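Local coordinates for C-domain type II peptide synthetase (Streptomyces globisporus, PDB 4ZNM), which belongs to the condensation-domain family of peptide synthetases and is probably a free-standing (type II) member, at residues Gly424-Asn429 / Glu436-Phe441; Ala194-Trp199 / Gly308-Phe313; Leu172-Ala177 / Pro185-Pro190. One frame throughout, in Å; residues are numbered along the deposited sequence.

Contact 1: Gly424-Asn429 / Glu436-Phe441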
ATOM      1  N   GLY A 424      -2.757 -10.462   4.301  1.00 31.46           N
ATOM      2  CA  GLY A 424      -2.225 -10.157   2.988  1.00 25.20           C
ATOM      3  C   GLY A 424      -3.272  -9.963   1.913  1.00 23.90           C
ATOM      4  O   GLY A 424      -4.415 -10.425   2.037  1.00 24.18           O
ATOM      5  N   SER A 425      -2.839  -9.301   0.844  1.00 23.76           N
ATOM      6  CA  SER A 425      -3.603  -9.147  -0.382  1.00 24.49           C
ATOM      7  C   SER A 425      -2.721  -9.384  -1.594  1.00 29.55           C
ATOM      8  O   SER A 425      -1.537  -9.004  -1.615  1.00 29.84           O
ATOM      9  CB  SER A 425      -4.203  -7.754  -0.465  1.00 30.19           C
ATOM     10  OG  SER A 425      -5.299  -7.637   0.433  1.00 37.50           O
ATOM     11  N   LEU A 426      -3.304 -10.063  -2.569  1.00 25.51           N
ATOM     12  CA  LEU A 426      -2.689 -10.284  -3.851  1.00 21.39           C
ATOM     13  C   LEU A 426      -3.604  -9.650  -4.873  1.00 19.91           C
ATOM     14  O   LEU A 426      -4.754 -10.085  -5.038  1.00 20.36           O
ATOM     15  CB  LEU A 426      -2.518 -11.771  -4.139  1.00 20.62           C
ATOM     16  CG  LEU A 426      -1.975 -12.118  -5.530  1.00 20.56           C
ATOM     17  CD1 LEU A 426      -0.651 -11.425  -5.873  1.00 25.38           C
ATOM     18  CD2 LEU A 426      -1.812 -13.627  -5.606  1.00 25.70           C
ATOM     19  N   GLY A 427      -3.108  -8.595  -5.517  1.00 20.22           N
ATOM     20  CA  GLY A 427      -3.898  -7.872  -6.493  1.00 22.34           C
ATOM     21  C   GLY A 427      -3.311  -8.057  -7.884  1.00 21.48           C
ATOM     22  O   GLY A 427      -2.089  -8.150  -8.061  1.00 21.12           O
ATOM     23  N   TYR A 428      -4.185  -8.055  -8.885  1.00 18.70           N
ATOM     24  CA  TYR A 428      -3.756  -8.276 -10.246  1.00 19.65           C
ATOM     25  C   TYR A 428      -4.796  -7.655 -11.172  1.00 23.14           C
ATOM     26  O   TYR A 428      -5.950  -7.423 -10.785  1.00 19.17           O
ATOM     27  CB  TYR A 428      -3.609  -9.761 -10.521  1.00 19.28           C
ATOM     28  CG  TYR A 428      -4.837 -10.513 -10.121  1.00 20.54           C
ATOM     29  CD1 TYR A 428      -5.033 -10.864  -8.798  1.00 21.88           C
ATOM     30  CD2 TYR A 428      -5.813 -10.871 -11.042  1.00 20.26           C
ATOM     31  CE1 TYR A 428      -6.196 -11.555  -8.390  1.00 20.30           C
ATOM     32  CE2 TYR A 428      -6.971 -11.576 -10.644  1.00 22.14           C
ATOM     33  CZ  TYR A 428      -7.142 -11.921  -9.304  1.00 22.30           C
ATOM     34  OH  TYR A 428      -8.279 -12.608  -8.845  1.00 22.22           O
ATOM     35  N   ASN A 429      -4.371  -7.393 -12.395  1.00 19.14           N
ATOM     36  CA  ASN A 429      -5.250  -6.792 -13.396  1.00 20.11           C
ATOM     37  C   ASN A 429      -6.020  -7.900 -14.112  1.00 20.98           C
ATOM     38  O   ASN A 429      -5.423  -8.809 -14.693  1.00 21.96           O
ATOM     39  CB  ASN A 429      -4.478  -5.981 -14.411  1.00 21.91           C
ATOM     40  CG  ASN A 429      -3.630  -4.855 -13.808  1.00 20.01           C
ATOM     41  OD1 ASN A 429      -2.548  -4.554 -14.316  1.00 22.61           O
ATOM     42  ND2 ASN A 429      -4.132  -4.205 -12.786  1.00 20.91           N
ATOM     43  N   GLU A 436      -8.021 -17.903 -11.251  1.00 28.35           N
ATOM     44  CA  GLU A 436      -7.496 -19.226 -10.942  1.00 37.83           C
ATOM     45  C   GLU A 436      -5.963 -19.252 -10.939  1.00 30.50           C
ATOM     46  O   GLU A 436      -5.332 -19.869 -10.091  1.00 27.32           O
ATOM     47  CB  GLU A 436      -8.029 -20.233 -11.958  1.00 46.95           C
ATOM     48  CG  GLU A 436      -9.544 -20.441 -11.887  1.00 68.07           C
ATOM     49  CD  GLU A 436     -10.383 -19.266 -12.452  1.00 67.78           C
ATOM     50  OE1 GLU A 436      -9.840 -18.405 -13.202  1.00 47.53           O
ATOM     51  OE2 GLU A 436     -11.602 -19.220 -12.137  1.00 73.80           O
ATOM     52  N   THR A 437      -5.368 -18.588 -11.911  1.00 28.26           N
ATOM     53  CA  THR A 437      -3.923 -18.475 -11.992  1.00 31.60           C
ATOM     54  C   THR A 437      -3.373 -17.837 -10.730  1.00 26.54           C
ATOM     55  O   THR A 437      -2.382 -18.291 -10.174  1.00 28.41           O
ATOM     56  CB  THR A 437      -3.504 -17.621 -13.196  1.00 31.10           C
ATOM     57  OG1 THR A 437      -4.058 -18.201 -14.365  1.00 30.83           O
ATOM     58  CG2 THR A 437      -1.991 -17.522 -13.324  1.00 28.35           C
HETATM   59  N   MSE A 438      -4.012 -16.763 -10.295  1.00 23.05           N
HETATM   60  CA  MSE A 438      -3.543 -16.028  -9.120  1.00 23.81           C
HETATM   61  C   MSE A 438      -3.840 -16.809  -7.824  1.00 21.44           C
HETATM   62  O   MSE A 438      -3.070 -16.766  -6.871  1.00 25.18           O
HETATM   63  CB  MSE A 438      -4.177 -14.652  -9.093  1.00 29.85           C
HETATM   64  CG  MSE A 438      -3.667 -13.776 -10.230  1.00 30.47           C
HETATM   65 SE   MSE A 438      -1.826 -13.140  -9.840  0.75 36.03          SE
HETATM   66  CE  MSE A 438      -0.898 -14.194 -11.170  1.00 35.64           C
ATOM     67  N   ALA A 439      -4.960 -17.527  -7.811  1.00 24.01           N
ATOM     68  CA  ALA A 439      -5.301 -18.400  -6.702  1.00 25.08           C
ATOM     69  C   ALA A 439      -4.229 -19.476  -6.501  1.00 31.29           C
ATOM     70  O   ALA A 439      -3.836 -19.771  -5.357  1.00 31.08           O
ATOM     71  CB  ALA A 439      -6.665 -19.046  -6.947  1.00 29.31           C
ATOM     72  N   ALA A 440      -3.754 -20.055  -7.602  1.00 33.62           N
ATOM     73  CA  ALA A 440      -2.700 -21.079  -7.543  1.00 27.39           C
ATOM     74  C   ALA A 440      -1.371 -20.458  -7.125  1.00 28.62           C
ATOM     75  O   ALA A 440      -0.613 -21.032  -6.357  1.00 31.12           O
ATOM     76  CB  ALA A 440      -2.553 -21.799  -8.902  1.00 31.81           C
ATOM     77  N   PHE A 441      -1.112 -19.256  -7.613  1.00 30.64           N
ATOM     78  CA  PHE A 441       0.111 -18.539  -7.297  1.00 22.37           C
ATOM     79  C   PHE A 441       0.178 -18.306  -5.778  1.00 25.83           C
ATOM     80  O   PHE A 441       1.184 -18.564  -5.155  1.00 23.79           O
ATOM     81  CB  PHE A 441       0.105 -17.236  -8.082  1.00 25.07           C
ATOM     82  CG  PHE A 441       1.403 -16.491  -8.119  1.00 30.34           C
ATOM     83  CD1 PHE A 441       2.623 -17.132  -8.075  1.00 30.14           C
ATOM     84  CD2 PHE A 441       1.383 -15.108  -8.256  1.00 30.27           C
ATOM     85  CE1 PHE A 441       3.811 -16.395  -8.150  1.00 28.79           C
ATOM     86  CE2 PHE A 441       2.557 -14.370  -8.334  1.00 31.05           C
ATOM     87  CZ  PHE A 441       3.777 -15.011  -8.266  1.00 25.88           C
TER
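Y428 offers a ring face and M438, a selenomethionine, lays its bent chain across it. The bump is the CG methylene, which sits over the middle of the ring as a CH-pi contact, 3.5 Å from M438 CG to the Y428 ring centroid and 14° off the ring normal. M438 CB lies near the CE1 side of the ring. SE comes down toward the root of the tyrosine, 3.9 Å from M438 SE to Y428 CB, so that the two side chains run past one another head to tail. The selenium stands oblique to the ring in a Met-aromatic contact. Turning CG of Y428 between its backbone N and carbonyl carbon (chi1 51°) brings the flat side of the ring under the helix.

The second bump comes from the strand. L426 CD2 enters the shallow hollow between M438 and F441, neighbours one turn apart on the helix. L426 CD2 lies 3.6 Å from M438 O, while L426 CD2 and F441 CD2 are 4.4 Å apart. L426 meets the phenylalanine obliquely, and W412 approaches F441 edge-to-face from the next strand.

Strand 422-429, paired with strands 410-416 and 242-249, receives helix 435-454 on one side of the five-stranded mixed sheet of the condensation domain. The two short axes run 148° apart at 9.9 Å, a strand followed by a helix that packs back, nearly antiparallel, on the sheet.

The interface is almost wholly apolar, and all four touching residues are buried; the exception is the backbone carbonyl M438 O beside the L426 methyl. Y428 OH is served elsewhere, by hydrogen bonds to D435 and Q245, which should fix the ring's long axis while dispersion forces and the polarisable selenium hold its face.

Contact 2: Ala194-Trp199 / Gly308-Phe313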
ATOM      1  N   ALA A 194       3.317  19.642   0.590  1.00 25.21           N
ATOM      2  CA  ALA A 194       4.052  20.528  -0.286  1.00 25.89           C
ATOM      3  C   ALA A 194       5.420  20.769   0.307  1.00 28.39           C
ATOM      4  O   ALA A 194       6.394  20.918  -0.417  1.00 27.99           O
ATOM      5  CB  ALA A 194       3.328  21.833  -0.487  1.00 32.65           C
ATOM      6  N   GLU A 195       5.492  20.816   1.628  0.51 21.61           N
ATOM      7  CA  GLU A 195       6.773  21.027   2.276  0.51 24.93           C
ATOM      8  C   GLU A 195       7.694  19.838   1.973  0.51 22.59           C
ATOM      9  O   GLU A 195       8.890  20.015   1.696  0.51 23.48           O
ATOM     10  CB  GLU A 195       6.604  21.215   3.785  0.51 25.02           C
ATOM     11  CG  GLU A 195       5.686  22.371   4.191  0.51 30.53           C
ATOM     12  CD  GLU A 195       5.432  22.387   5.695  0.51 31.76           C
ATOM     13  OE1 GLU A 195       6.432  22.387   6.444  0.51 32.72           O
ATOM     14  OE2 GLU A 195       4.253  22.369   6.111  0.51 22.87           O
ATOM     15  N   PHE A 196       7.127  18.633   1.982  1.00 27.02           N
ATOM     16  CA  PHE A 196       7.900  17.439   1.659  1.00 23.57           C
ATOM     17  C   PHE A 196       8.353  17.442   0.193  1.00 28.05           C
ATOM     18  O   PHE A 196       9.493  17.074  -0.138  1.00 28.13           O
ATOM     19  CB  PHE A 196       7.103  16.168   1.955  1.00 28.12           C
ATOM     20  CG  PHE A 196       7.849  14.915   1.591  1.00 29.19           C
ATOM     21  CD1 PHE A 196       7.494  14.174   0.479  1.00 30.44           C
ATOM     22  CD2 PHE A 196       8.942  14.511   2.339  1.00 35.62           C
ATOM     23  CE1 PHE A 196       8.212  13.018   0.137  1.00 33.96           C
ATOM     24  CE2 PHE A 196       9.660  13.362   1.999  1.00 36.28           C
ATOM     25  CZ  PHE A 196       9.289  12.623   0.900  1.00 33.40           C
ATOM     26  N   ALA A 197       7.457  17.839  -0.700  1.00 23.74           N
ATOM     27  CA  ALA A 197       7.810  17.914  -2.101  1.00 25.45           C
ATOM     28  C   ALA A 197       9.028  18.818  -2.273  1.00 22.80           C
ATOM     29  O   ALA A 197       9.909  18.526  -3.089  1.00 26.94           O
ATOM     30  CB  ALA A 197       6.631  18.408  -2.934  1.00 24.86           C
ATOM     31  N   ARG A 198       9.083  19.901  -1.499  0.59 28.27           N
ATOM     32  CA  ARG A 198      10.236  20.808  -1.529  0.59 31.76           C
ATOM     33  C   ARG A 198      11.476  20.133  -0.971  0.59 29.56           C
ATOM     34  O   ARG A 198      12.556  20.147  -1.572  0.59 29.48           O
ATOM     35  CB  ARG A 198       9.961  22.073  -0.714  0.59 34.90           C
ATOM     36  CG  ARG A 198       9.468  23.257  -1.513  0.59 39.40           C
ATOM     37  CD  ARG A 198       9.626  24.563  -0.727  0.59 47.20           C
ATOM     38  NE  ARG A 198       8.871  24.592   0.535  0.59 48.30           N
ATOM     39  CZ  ARG A 198       9.410  24.605   1.757  0.59 52.14           C
ATOM     40  NH1 ARG A 198       8.617  24.643   2.821  0.59 54.94           N
ATOM     41  NH2 ARG A 198      10.728  24.583   1.938  0.59 27.72           N
ATOM     42  N   TRP A 199      11.317  19.555   0.211  1.00 30.44           N
ATOM     43  CA  TRP A 199      12.438  18.983   0.910  1.00 25.76           C
ATOM     44  C   TRP A 199      13.070  17.864   0.062  1.00 25.75           C
ATOM     45  O   TRP A 199      14.291  17.737   0.007  1.00 26.85           O
ATOM     46  CB  TRP A 199      12.023  18.455   2.279  1.00 25.54           C
ATOM     47  CG  TRP A 199      13.175  17.767   2.917  1.00 39.40           C
ATOM     48  CD1 TRP A 199      14.215  18.352   3.584  1.00 44.23           C
ATOM     49  CD2 TRP A 199      13.462  16.366   2.881  1.00 42.00           C
ATOM     50  NE1 TRP A 199      15.131  17.404   3.969  1.00 44.22           N
ATOM     51  CE2 TRP A 199      14.695  16.174   3.550  1.00 41.89           C
ATOM     52  CE3 TRP A 199      12.806  15.259   2.346  1.00 42.77           C
ATOM     53  CZ2 TRP A 199      15.264  14.921   3.713  1.00 46.42           C
ATOM     54  CZ3 TRP A 199      13.374  14.012   2.511  1.00 54.19           C
ATOM     55  CH2 TRP A 199      14.588  13.853   3.194  1.00 53.84           C
ATOM     56  N   GLY A 308      -0.057  12.378   2.735  1.00 21.96           N
ATOM     57  CA  GLY A 308       0.456  12.365   1.380  1.00 19.80           C
ATOM     58  C   GLY A 308       0.817  10.926   1.000  1.00 20.96           C
ATOM     59  O   GLY A 308       0.718  10.020   1.822  1.00 21.63           O
ATOM     60  N   SER A 309       1.248  10.709  -0.226  1.00 24.48           N
ATOM     61  CA  SER A 309       1.733   9.393  -0.632  1.00 22.26           C
ATOM     62  C   SER A 309       3.256   9.442  -0.811  1.00 23.71           C
ATOM     63  O   SER A 309       3.790   9.981  -1.784  1.00 21.20           O
ATOM     64  CB  SER A 309       1.008   8.943  -1.895  1.00 31.04           C
ATOM     65  OG  SER A 309       1.358   7.614  -2.192  1.00 39.69           O
ATOM     66  N   PHE A 310       3.943   8.847   0.157  1.00 21.49           N
ATOM     67  CA  PHE A 310       5.394   8.902   0.287  1.00 23.06           C
ATOM     68  C   PHE A 310       6.102   7.682  -0.264  1.00 25.68           C
ATOM     69  O   PHE A 310       7.318   7.667  -0.337  1.00 24.92           O
ATOM     70  CB  PHE A 310       5.761   9.046   1.785  1.00 21.55           C
ATOM     71  CG  PHE A 310       5.509  10.417   2.337  1.00 25.14           C
ATOM     72  CD1 PHE A 310       4.225  10.893   2.482  1.00 24.49           C
ATOM     73  CD2 PHE A 310       6.558  11.217   2.738  1.00 28.29           C
ATOM     74  CE1 PHE A 310       3.988  12.152   3.000  1.00 23.41           C
ATOM     75  CE2 PHE A 310       6.325  12.472   3.250  1.00 27.74           C
ATOM     76  CZ  PHE A 310       5.044  12.944   3.376  1.00 25.65           C
ATOM     77  N   ILE A 311       5.365   6.621  -0.580  1.00 21.78           N
ATOM     78  CA  ILE A 311       6.013   5.337  -0.797  1.00 19.90           C
ATOM     79  C   ILE A 311       6.914   5.402  -2.037  1.00 20.45           C
ATOM     80  O   ILE A 311       6.688   6.213  -2.944  1.00 22.66           O
ATOM     81  CB  ILE A 311       4.996   4.198  -0.906  1.00 21.10           C
ATOM     82  CG1 ILE A 311       3.973   4.470  -2.005  1.00 27.39           C
ATOM     83  CG2 ILE A 311       4.336   3.957   0.469  1.00 24.07           C
ATOM     84  CD1 ILE A 311       2.957   3.321  -2.170  1.00 32.58           C
ATOM     85  N   ASN A 312       7.931   4.549  -2.069  1.00 24.49           N
ATOM     86  CA  ASN A 312       8.959   4.631  -3.122  1.00 22.74           C
ATOM     87  C   ASN A 312       9.321   3.231  -3.652  1.00 25.43           C
ATOM     88  O   ASN A 312       9.636   2.318  -2.911  1.00 22.84           O
ATOM     89  CB  ASN A 312      10.182   5.354  -2.580  1.00 23.52           C
ATOM     90  CG  ASN A 312      11.275   5.512  -3.610  1.00 20.95           C
ATOM     91  OD1 ASN A 312      11.024   5.890  -4.769  1.00 24.25           O
ATOM     92  ND2 ASN A 312      12.499   5.222  -3.194  1.00 23.11           N
ATOM     93  N   PHE A 313       9.179   3.083  -4.956  1.00 22.11           N
ATOM     94  CA  PHE A 313       9.506   1.866  -5.698  1.00 21.77           C
ATOM     95  C   PHE A 313      11.006   1.608  -5.569  1.00 23.46           C
ATOM     96  O   PHE A 313      11.812   2.479  -5.889  1.00 25.89           O
ATOM     97  CB  PHE A 313       9.056   2.099  -7.154  1.00 28.16           C
ATOM     98  CG  PHE A 313       9.060   0.897  -8.048  1.00 24.48           C
ATOM     99  CD1 PHE A 313       7.913   0.126  -8.211  1.00 34.48           C
ATOM    100  CD2 PHE A 313      10.196   0.591  -8.804  1.00 29.13           C
ATOM    101  CE1 PHE A 313       7.885  -0.939  -9.099  1.00 29.61           C
ATOM    102  CE2 PHE A 313      10.183  -0.473  -9.690  1.00 33.61           C
ATOM    103  CZ  PHE A 313       9.015  -1.235  -9.839  1.00 34.17           C
TER
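F196 on helix 193-203 and F310 in the loop leading into strand 312-319 have their CA atoms 9.0 Å apart, a backbone gap bridged by the two phenyl rings alone. The loop belongs to the condensation-domain fold close to its HHxxxD sequence motif: D161, the last residue of that motif, takes a hydrogen bond from F310 N through its OD2 and is also joined to G308 by a backbone bond.

F196 extends from the helix with CG anti to its backbone N (chi1 178°), which presents one face of its ring to the loop. F310 reaches that face with one corner. F310 CE2 stands 3.2 Å above the plane of the F196 ring, over its centre, and the shortest approach is 3.3 Å between F196 CG and F310 CE2. Its neighbour CD2 lies nearer the far end of the other ring, 3.6 Å from F310 CD2 to F196 CZ. The ring planes make 40° and the centroids of F196 and F310 are 4.2 Å apart, an oblique pairing in which F310 leans a corner onto its partner.

Other groups complete the cluster. F303 meets the F196 ring edge-to-face and also touches F310, while R298 makes a cation-pi contact with F310. One residue before F196 on the helix, E195 makes a salt bridge to R302 in the conformer described, so charge may also help to hold the helix to this loop, since R298, R302 and F303 all lie between strands 288-295 and 312-319.

Both phenylalanines are buried. On its loop side the F310 ring is met at its edge, in the ring plane, by a carbonyl oxygen of its own loop, with G308 O 3.7 Å from F310 CD1.

Contact 3: Leu172-Ala177 / Pro185-Pro190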
ATOM      1  N   LEU A 172      -8.970  12.413  12.764  1.00 21.92           N
ATOM      2  CA  LEU A 172     -10.430  12.523  12.669  1.00 22.01           C
ATOM      3  C   LEU A 172     -11.102  12.271  14.000  1.00 20.72           C
ATOM      4  O   LEU A 172     -11.941  13.048  14.437  1.00 23.59           O
ATOM      5  CB  LEU A 172     -10.980  11.538  11.653  1.00 19.32           C
ATOM      6  CG  LEU A 172     -12.499  11.399  11.626  1.00 22.46           C
ATOM      7  CD1 LEU A 172     -13.081  12.697  11.100  1.00 24.31           C
ATOM      8  CD2 LEU A 172     -12.914  10.214  10.794  1.00 25.81           C
ATOM      9  N   LEU A 173     -10.734  11.161  14.636  1.00 21.94           N
ATOM     10  CA  LEU A 173     -11.374  10.789  15.889  1.00 22.47           C
ATOM     11  C   LEU A 173     -10.940  11.689  17.048  1.00 22.55           C
ATOM     12  O   LEU A 173     -11.714  11.917  17.984  1.00 20.42           O
ATOM     13  CB  LEU A 173     -11.104   9.309  16.169  1.00 21.25           C
ATOM     14  CG  LEU A 173     -11.758   8.456  15.036  1.00 27.42           C
ATOM     15  CD1 LEU A 173     -11.574   7.008  15.333  1.00 34.47           C
ATOM     16  CD2 LEU A 173     -13.247   8.711  14.893  1.00 33.02           C
ATOM     17  N   ASN A 174      -9.742  12.250  16.962  1.00 20.98           N
ATOM     18  CA  ASN A 174      -9.294  13.249  17.946  1.00 22.76           C
ATOM     19  C   ASN A 174     -10.078  14.556  17.795  1.00 23.65           C
ATOM     20  O   ASN A 174     -10.575  15.105  18.766  1.00 24.17           O
ATOM     21  CB  ASN A 174      -7.800  13.499  17.772  1.00 21.61           C
ATOM     22  CG  ASN A 174      -7.268  14.598  18.666  1.00 23.93           C
ATOM     23  OD1 ASN A 174      -7.543  15.782  18.463  1.00 29.11           O
ATOM     24  ND2 ASN A 174      -6.460  14.210  19.639  1.00 26.28           N
ATOM     25  N   LEU A 175     -10.194  15.052  16.561  1.00 21.70           N
ATOM     26  CA  LEU A 175     -10.930  16.294  16.322  1.00 18.27           C
ATOM     27  C   LEU A 175     -12.428  16.115  16.698  1.00 20.42           C
ATOM     28  O   LEU A 175     -13.066  17.034  17.209  1.00 18.82           O
ATOM     29  CB  LEU A 175     -10.787  16.727  14.854  1.00 21.65           C
ATOM     30  CG  LEU A 175      -9.343  17.138  14.500  1.00 22.92           C
ATOM     31  CD1 LEU A 175      -9.193  17.278  13.028  1.00 25.92           C
ATOM     32  CD2 LEU A 175      -8.904  18.457  15.218  1.00 29.89           C
ATOM     33  N   TYR A 176     -12.973  14.936  16.419  1.00 20.31           N
ATOM     34  CA  TYR A 176     -14.342  14.595  16.819  1.00 21.94           C
ATOM     35  C   TYR A 176     -14.482  14.661  18.350  1.00 24.31           C
ATOM     36  O   TYR A 176     -15.354  15.345  18.880  1.00 26.82           O
ATOM     37  CB  TYR A 176     -14.718  13.181  16.295  1.00 17.29           C
ATOM     38  CG  TYR A 176     -15.989  12.636  16.906  1.00 17.46           C
ATOM     39  CD1 TYR A 176     -17.219  12.953  16.353  1.00 22.98           C
ATOM     40  CD2 TYR A 176     -15.965  11.807  18.015  1.00 26.27           C
ATOM     41  CE1 TYR A 176     -18.378  12.482  16.885  1.00 20.17           C
ATOM     42  CE2 TYR A 176     -17.140  11.325  18.576  1.00 20.34           C
ATOM     43  CZ  TYR A 176     -18.342  11.672  18.005  1.00 24.35           C
ATOM     44  OH  TYR A 176     -19.510  11.210  18.525  1.00 23.57           O
ATOM     45  N   ALA A 177     -13.596  13.979  19.063  1.00 21.53           N
ATOM     46  CA  ALA A 177     -13.646  13.997  20.513  1.00 21.68           C
ATOM     47  C   ALA A 177     -13.552  15.412  21.025  1.00 25.44           C
ATOM     48  O   ALA A 177     -14.279  15.781  21.928  1.00 26.38           O
ATOM     49  CB  ALA A 177     -12.553  13.153  21.094  1.00 21.19           C
ATOM     50  N   PRO A 185      -5.491  14.542  23.861  1.00 34.19           N
ATOM     51  CA  PRO A 185      -4.321  15.415  23.785  1.00 31.37           C
ATOM     52  C   PRO A 185      -4.350  16.280  22.540  1.00 34.44           C
ATOM     53  O   PRO A 185      -5.071  15.945  21.575  1.00 27.88           O
ATOM     54  CB  PRO A 185      -3.162  14.426  23.730  1.00 38.43           C
ATOM     55  CG  PRO A 185      -3.752  13.270  22.964  1.00 40.88           C
ATOM     56  CD  PRO A 185      -5.181  13.167  23.442  1.00 38.06           C
ATOM     57  N   PRO A 186      -3.596  17.389  22.547  1.00 34.84           N
ATOM     58  CA  PRO A 186      -3.532  18.193  21.319  1.00 40.21           C
ATOM     59  C   PRO A 186      -2.877  17.419  20.191  1.00 39.89           C
ATOM     60  O   PRO A 186      -2.013  16.572  20.444  1.00 31.96           O
ATOM     61  CB  PRO A 186      -2.670  19.391  21.716  1.00 41.82           C
ATOM     62  CG  PRO A 186      -1.833  18.890  22.851  1.00 44.88           C
ATOM     63  CD  PRO A 186      -2.754  17.956  23.618  1.00 37.30           C
ATOM     64  N   LEU A 187      -3.287  17.713  18.966  1.00 29.48           N
ATOM     65  CA  LEU A 187      -2.619  17.170  17.799  1.00 34.42           C
ATOM     66  C   LEU A 187      -1.395  18.020  17.532  1.00 31.68           C
ATOM     67  O   LEU A 187      -1.456  19.233  17.678  1.00 30.96           O
ATOM     68  CB  LEU A 187      -3.543  17.174  16.571  1.00 34.41           C
ATOM     69  CG  LEU A 187      -4.794  16.296  16.647  1.00 33.26           C
ATOM     70  CD1 LEU A 187      -5.635  16.479  15.385  1.00 34.41           C
ATOM     71  CD2 LEU A 187      -4.407  14.836  16.826  1.00 30.09           C
ATOM     72  N   PRO A 188      -0.282  17.396  17.129  1.00 33.66           N
ATOM     73  CA  PRO A 188       0.844  18.221  16.687  1.00 39.88           C
ATOM     74  C   PRO A 188       0.510  18.993  15.395  1.00 36.49           C
ATOM     75  O   PRO A 188      -0.345  18.580  14.629  1.00 33.06           O
ATOM     76  CB  PRO A 188       1.956  17.195  16.465  1.00 41.34           C
ATOM     77  CG  PRO A 188       1.240  15.909  16.167  1.00 46.11           C
ATOM     78  CD  PRO A 188       0.001  15.952  17.007  1.00 43.29           C
ATOM     79  N   GLU A 189       1.164  20.114  15.166  1.00 40.26           N
ATOM     80  CA  GLU A 189       0.987  20.839  13.922  1.00 35.55           C
ATOM     81  C   GLU A 189       1.609  20.004  12.794  1.00 36.26           C
ATOM     82  O   GLU A 189       2.755  19.590  12.891  1.00 36.44           O
ATOM     83  CB  GLU A 189       1.632  22.229  14.015  1.00 51.48           C
ATOM     84  CG  GLU A 189       1.221  23.221  12.914  1.00 71.87           C
ATOM     85  CD  GLU A 189      -0.247  23.650  12.995  1.00 84.78           C
ATOM     86  OE1 GLU A 189      -0.881  23.512  14.075  1.00 76.65           O
ATOM     87  OE2 GLU A 189      -0.764  24.134  11.965  1.00 92.33           O
ATOM     88  N   PRO A 190       0.839  19.710  11.738  1.00 27.53           N
ATOM     89  CA  PRO A 190       1.467  18.841  10.750  1.00 29.89           C
ATOM     90  C   PRO A 190       2.245  19.607   9.704  1.00 31.01           C
ATOM     91  O   PRO A 190       1.937  20.743   9.360  1.00 34.65           O
ATOM     92  CB  PRO A 190       0.272  18.121  10.116  1.00 30.48           C
ATOM     93  CG  PRO A 190      -0.835  19.129  10.188  1.00 27.74           C
ATOM     94  CD  PRO A 190      -0.577  19.984  11.419  1.00 30.01           C
TER
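The torsions of N174 carry its amide away from the helix, with CG opposite the backbone N (chi1 175°), and a chi2 of -71° turns ND2 toward P185 while showing a flat face to L187. L187 answers with an extended chain that brings CG and the CD2 methyl over this face.

The polar tie is N174 ND2 to P185 O, 2.9 Å long. At 170° at the hydrogen the bond is nearly straight, and it is well directed because the oxygen lies in the amide plane of N174 and the donor in the carbonyl plane of P185. L187 CD2 rests 3.4 Å from N174 CG, and L187 CG is 3.3 Å from N174 OD1; bond and methyl together hold the amide flat between loop and helix. Farther along, L175 CD2 meets L187 CD1 at 3.8 Å, the two leucines running at about a right angle.

R170 and D171, a turn earlier on the helix, and R73 of helix 60-73 also touch L187. The proline-rich segment 185-190 has backbone angles close to those of a polyproline II stretch. The arrangement is a polyproline II-like connection that runs back antiparallel along helix 162-180, tied through a loop carbonyl to an asparagine side chain of that helix, before helix 193-203 begins.

From the N terminus, contact 3 comes first: residues 185-190 double back on 172-177, closing a loop of seven residues at the end of helix 162-180. The same proline-rich segment runs on almost directly into helix 193-203, where contact 2 opens, about 22 Å away between centres. Contact 2 closes the longest loop, 108 residues, joining that helix to the loop before strand 312-319. Contact 1 is short again, six residues linking strand 422-429 to helix 435-454, and lies across the chain's centre from the other two. The three loops follow in series, with neither nesting nor crossing, so the two local returns flank one long-range tie.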